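Local coordinates for maquette-3 (PDB 6Z0C), which has no known natural function, being an artificial four-helix bundle designed in silico, probably to test how charged networks can be buried in a protein, at residues Gln87-Thr92 with Gln113-Ile118; Arg29-Ile34 with Ile166-Glu171. All coordinates share one frame; numbering follows the deposited sequence.

Contact 1 (Gln87-Thr92 with Gln113-Ile118)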
# COMPACT_ATOMS: atom_id res chain seq x y z
N GLN A 87 7.16 -2.80 15.08
CA GLN A 87 7.53 -2.53 16.50
C GLN A 87 8.15 -3.79 17.12
O GLN A 87 9.12 -3.65 17.89
CB GLN A 87 6.33 -2.02 17.31
CG GLN A 87 6.72 -1.50 18.69
CD GLN A 87 7.87 -0.52 18.66
OE1 GLN A 87 7.90 0.41 17.86
NE2 GLN A 87 8.84 -0.74 19.53
N GLU A 88 7.62 -4.98 16.79
CA GLU A 88 8.16 -6.28 17.28
C GLU A 88 9.56 -6.50 16.71
O GLU A 88 10.44 -7.03 17.43
CB GLU A 88 7.22 -7.43 16.92
CG GLU A 88 5.86 -7.33 17.58
CD GLU A 88 4.95 -8.53 17.37
OE1 GLU A 88 3.72 -8.38 17.59
OE2 GLU A 88 5.46 -9.60 17.01
N LEU A 89 9.77 -6.13 15.45
CA LEU A 89 11.09 -6.20 14.78
C LEU A 89 12.06 -5.25 15.49
O LEU A 89 13.20 -5.66 15.73
CB LEU A 89 10.96 -5.86 13.30
CG LEU A 89 12.24 -6.02 12.48
CD1 LEU A 89 12.64 -7.48 12.37
CD2 LEU A 89 12.07 -5.41 11.09
N GLN A 90 11.61 -4.03 15.83
CA GLN A 90 12.43 -3.05 16.58
C GLN A 90 12.88 -3.69 17.90
O GLN A 90 14.09 -3.61 18.22
CB GLN A 90 11.65 -1.75 16.80
CG GLN A 90 12.51 -0.61 17.34
CD GLN A 90 12.83 -0.76 18.81
OE1 GLN A 90 12.02 -1.26 19.59
NE2 GLN A 90 14.02 -0.35 19.19
N GLN A 91 11.96 -4.32 18.62
CA GLN A 91 12.21 -4.93 19.95
C GLN A 91 13.23 -6.06 19.80
O GLN A 91 14.06 -6.22 20.71
CB GLN A 91 10.90 -5.43 20.57
CG GLN A 91 10.00 -4.31 21.07
CD GLN A 91 8.69 -4.82 21.61
OE1 GLN A 91 8.15 -5.83 21.16
NE2 GLN A 91 8.15 -4.12 22.60
N THR A 92 13.19 -6.80 18.69
CA THR A 92 14.12 -7.93 18.42
C THR A 92 15.51 -7.38 18.11
O THR A 92 16.50 -7.95 18.62
CB THR A 92 13.56 -8.84 17.31
OG1 THR A 92 12.26 -9.24 17.75
CG2 THR A 92 14.42 -10.05 17.04
N GLN A 113 11.87 -14.16 10.86
CA GLN A 113 10.43 -14.52 10.81
C GLN A 113 9.58 -13.25 10.71
O GLN A 113 8.66 -13.22 9.88
CB GLN A 113 10.03 -15.34 12.03
CG GLN A 113 10.49 -16.79 11.98
CD GLN A 113 10.45 -17.45 13.34
OE1 GLN A 113 9.71 -17.03 14.23
NE2 GLN A 113 11.26 -18.49 13.51
N LEU A 114 9.89 -12.22 11.51
CA LEU A 114 9.14 -10.94 11.50
C LEU A 114 9.37 -10.23 10.16
O LEU A 114 8.38 -9.80 9.54
CB LEU A 114 9.59 -10.07 12.68
CG LEU A 114 9.04 -10.52 14.03
CD1 LEU A 114 9.78 -9.83 15.17
CD2 LEU A 114 7.55 -10.27 14.13
N ALA A 115 10.62 -10.11 9.71
CA ALA A 115 10.98 -9.41 8.46
C ALA A 115 10.31 -10.11 7.26
O ALA A 115 9.88 -9.39 6.34
CB ALA A 115 12.48 -9.34 8.31
N GLN A 116 10.21 -11.44 7.28
CA GLN A 116 9.56 -12.23 6.19
C GLN A 116 8.04 -12.01 6.21
O GLN A 116 7.46 -11.89 5.12
CB GLN A 116 9.90 -13.72 6.30
CG GLN A 116 11.20 -14.09 5.59
CD GLN A 116 11.12 -13.89 4.10
OE1 GLN A 116 10.09 -14.12 3.47
NE2 GLN A 116 12.22 -13.45 3.51
N LYS A 117 7.43 -11.96 7.40
CA LYS A 117 5.97 -11.69 7.54
C LYS A 117 5.68 -10.31 6.94
O LYS A 117 4.70 -10.19 6.18
CB LYS A 117 5.53 -11.78 9.00
CG LYS A 117 5.38 -13.20 9.53
CD LYS A 117 4.88 -13.25 10.96
CE LYS A 117 4.86 -14.66 11.53
NZ LYS A 117 4.24 -14.69 12.87
N ILE A 118 6.50 -9.31 7.27
CA ILE A 118 6.34 -7.91 6.75
C ILE A 118 6.47 -7.96 5.23
O ILE A 118 5.58 -7.42 4.55
CB ILE A 118 7.34 -6.94 7.41
CG1 ILE A 118 7.05 -6.77 8.91
CG2 ILE A 118 7.34 -5.59 6.70
CD1 ILE A 118 8.12 -6.02 9.67
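Leu-114 sets CG anti to its carbonyl carbon (chi1 -75°) and Leu-89 sets CG anti to its backbone N (chi1 -175°), and with these torsions the two side chains lie alongside each other, pointing opposite ways. The fork of Leu-114 lands on the Glu-88/Thr-92 side of helix 52-99. Its CD1 lies 3.7 Å from Leu-89 N and 3.6 Å from Thr-92 OG1, while the side chain crosses that of Glu-88 nearly perpendicularly, with Leu-114 CD2 3.6 Å from Glu-88 OE2. Returning the contact, Leu-89 CD1 rests 4.0 Å from Leu-114 CB, and Leu-89 CD2 reaches Ile-118 CD1 at 4.2 Å. The Thr-92 hydroxyl is tied to its own helix: OG1 donates to Glu-88 O at 2.9 Å, and the amide N of Thr-92 bonds the same oxygen from the opposite face of the carbonyl plane. Phe-111 and Leu-186 also touch Leu-89, and Phe-17 touches Ile-118, placing Leu-89 and Ile-118 in a core to which all four helices contribute. The axes of segments 87-92 and 113-118, 9.7 Å apart and at 156°, fit neighbouring helices of an antiparallel four-helix bundle with an apolar core of leucine, isoleucine and phenylalanine.

Contact 2 (Arg29-Ile34 with Ile166-Glu171)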
# COMPACT_ATOMS: atom_id res chain seq x y z
N ARG A 29 -6.28 6.90 2.89
CA ARG A 29 -7.41 7.76 3.35
C ARG A 29 -7.80 8.72 2.22
O ARG A 29 -9.00 8.88 1.98
CB ARG A 29 -7.05 8.52 4.63
CG ARG A 29 -7.21 7.70 5.90
CD ARG A 29 -7.24 8.57 7.14
NE ARG A 29 -5.93 9.16 7.38
CZ ARG A 29 -4.92 8.58 8.02
NH1 ARG A 29 -3.77 9.22 8.16
NH2 ARG A 29 -5.05 7.36 8.52
N GLU A 30 -6.82 9.32 1.53
CA GLU A 30 -7.05 10.27 0.41
C GLU A 30 -7.70 9.53 -0.76
O GLU A 30 -8.62 10.09 -1.38
CB GLU A 30 -5.76 10.98 0.02
CG GLU A 30 -5.31 12.00 1.06
CD GLU A 30 -3.91 12.56 0.91
OE1 GLU A 30 -3.57 13.49 1.67
OE2 GLU A 30 -3.15 12.06 0.06
N LEU A 31 -7.25 8.30 -1.04
CA LEU A 31 -7.80 7.44 -2.12
C LEU A 31 -9.26 7.09 -1.81
O LEU A 31 -10.09 7.13 -2.72
CB LEU A 31 -6.96 6.18 -2.27
CG LEU A 31 -5.86 6.25 -3.32
CD1 LEU A 31 -5.02 4.98 -3.29
CD2 LEU A 31 -6.44 6.47 -4.71
N LEU A 32 -9.54 6.71 -0.56
CA LEU A 32 -10.91 6.38 -0.10
C LEU A 32 -11.83 7.59 -0.32
O LEU A 32 -12.94 7.40 -0.85
CB LEU A 32 -10.86 5.96 1.37
CG LEU A 32 -10.35 4.54 1.61
CD1 LEU A 32 -9.96 4.33 3.06
CD2 LEU A 32 -11.39 3.52 1.18
N LYS A 33 -11.37 8.79 0.06
CA LYS A 33 -12.15 10.05 -0.08
C LYS A 33 -12.51 10.26 -1.56
O LYS A 33 -13.72 10.38 -1.85
CB LYS A 33 -11.39 11.24 0.51
CG LYS A 33 -12.17 12.55 0.53
CD LYS A 33 -11.39 13.72 1.09
CE LYS A 33 -10.86 13.48 2.49
NZ LYS A 33 -10.29 14.72 3.08
N ILE A 34 -11.53 10.30 -2.46
CA ILE A 34 -11.80 10.58 -3.90
C ILE A 34 -12.66 9.44 -4.49
O ILE A 34 -13.55 9.75 -5.29
CB ILE A 34 -10.53 10.82 -4.75
CG1 ILE A 34 -10.93 11.15 -6.20
CG2 ILE A 34 -9.56 9.65 -4.69
CD1 ILE A 34 -9.84 11.77 -7.04
N ILE A 166 -5.80 7.38 -10.61
CA ILE A 166 -4.71 6.52 -11.16
C ILE A 166 -3.36 7.09 -10.72
O ILE A 166 -2.50 6.29 -10.32
CB ILE A 166 -4.85 6.33 -12.68
CG1 ILE A 166 -5.87 5.23 -12.98
CG2 ILE A 166 -3.50 6.04 -13.32
CD1 ILE A 166 -6.31 5.18 -14.41
N LYS A 167 -3.18 8.42 -10.78
CA LYS A 167 -1.93 9.09 -10.32
C LYS A 167 -1.63 8.69 -8.87
O LYS A 167 -0.46 8.36 -8.58
CB LYS A 167 -2.03 10.62 -10.39
CG LYS A 167 -1.85 11.23 -11.77
CD LYS A 167 -1.79 12.74 -11.74
CE LYS A 167 -1.60 13.37 -13.11
NZ LYS A 167 -2.85 13.36 -13.89
N GLN A 168 -2.65 8.73 -8.00
CA GLN A 168 -2.52 8.42 -6.56
C GLN A 168 -2.22 6.92 -6.35
O GLN A 168 -1.43 6.61 -5.45
CB GLN A 168 -3.79 8.84 -5.81
CG GLN A 168 -3.98 10.35 -5.78
CD GLN A 168 -5.24 10.76 -5.04
OE1 GLN A 168 -5.97 11.64 -5.48
NE2 GLN A 168 -5.50 10.12 -3.92
N GLN A 169 -2.82 6.03 -7.15
CA GLN A 169 -2.57 4.57 -7.03
C GLN A 169 -1.13 4.25 -7.44
O GLN A 169 -0.52 3.39 -6.80
CB GLN A 169 -3.61 3.76 -7.80
CG GLN A 169 -4.89 3.53 -7.00
CD GLN A 169 -6.04 3.10 -7.86
OE1 GLN A 169 -5.98 3.17 -9.09
NE2 GLN A 169 -7.12 2.66 -7.22
N ARG A 170 -0.58 4.93 -8.45
CA ARG A 170 0.84 4.77 -8.85
C ARG A 170 1.76 5.29 -7.74
O ARG A 170 2.83 4.71 -7.53
CB ARG A 170 1.14 5.52 -10.15
CG ARG A 170 0.42 4.94 -11.36
CD ARG A 170 1.14 5.30 -12.64
NE ARG A 170 0.26 5.09 -13.77
CZ ARG A 170 -0.02 3.90 -14.31
NH1 ARG A 170 0.51 2.79 -13.82
NH2 ARG A 170 -0.84 3.84 -15.34
N GLU A 171 1.35 6.38 -7.09
CA GLU A 171 2.08 6.97 -5.94
C GLU A 171 2.11 5.93 -4.81
O GLU A 171 3.19 5.73 -4.22
CB GLU A 171 1.43 8.29 -5.52
CG GLU A 171 2.42 9.34 -5.06
CD GLU A 171 3.45 9.74 -6.10
OE1 GLU A 171 3.07 10.35 -7.12
OE2 GLU A 171 4.64 9.42 -5.89
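Leu-31 and Gln-168 are the residues with the nearest CA atoms, 7.0 Å apart, between helix segments 29-34 and 166-171, which run antiparallel at 160° with their axes 10.4 Å apart. Gln-168 carries most of the contact. Its CG is anti to the carbonyl carbon (chi1 -67°) and the chain is extended beyond it, which carries the amide over to Glu-30, Leu-31 and Ile-34. Leu-31 runs alongside it, pointing the other way: Leu-31 CD2 packs 3.7 Å from Gln-168 CB, at the root of the glutamine, while Gln-168 NE2 comes 3.8 Å from Leu-31 N. On one flank the same NE2 lies 4.0 Å from Glu-30 CB. Ile-34 meets the amide tip to tip, its CD1 standing 4.2 Å from Gln-168 OE1. Both methyls of Leu-31, CD1 and CD2, also reach Gln-169 CG, each at 4.0 Å, and the two chains cross at about a right angle. Leu-72 and Leu-172 also touch Leu-31, which is buried. An alanine in place of Leu-31 would probably open a gap beside Gln-168 CB and Gln-169 CG and leave Gln-168 NE2 less closely packed. The two ends of that amide fare differently: OE1 is hydrogen-bonded to Gln-164 within its own helix, whereas NE2 is buried by the contact and has no hydrogen-bond partner in the model. Contact between the helices here thus probably rests largely on van der Waals packing: the methylenes of Gln-168 and Gln-169 pack on Leu-31, while Ile-34 and Glu-30 CB lie against the Gln-168 amide, whose unpaired N-H groups probably exact some desolvation cost.

In the fold
Contacts 1 and 2 join different helix pairs of one bundle: 87-92 with 113-118 ties helix 52-99 to helix 105-144, consecutive in the chain, whereas 29-34 with 166-171 brings together the first and last helices, 4-48 and 152-194. Contact 1 is therefore nested inside the loop that contact 2 closes. Their centres are 28 Å apart and their nearest atoms about 16 Å, so they do not touch. The centre of contact 2 lies about 10 Å, and that of contact 1 about 18 Å, from the centre of the chain. The potassium ion site uses Gly-101 and Gly-103, in the connection between the two helices of contact 1, together with Gln-200 at the C-terminus.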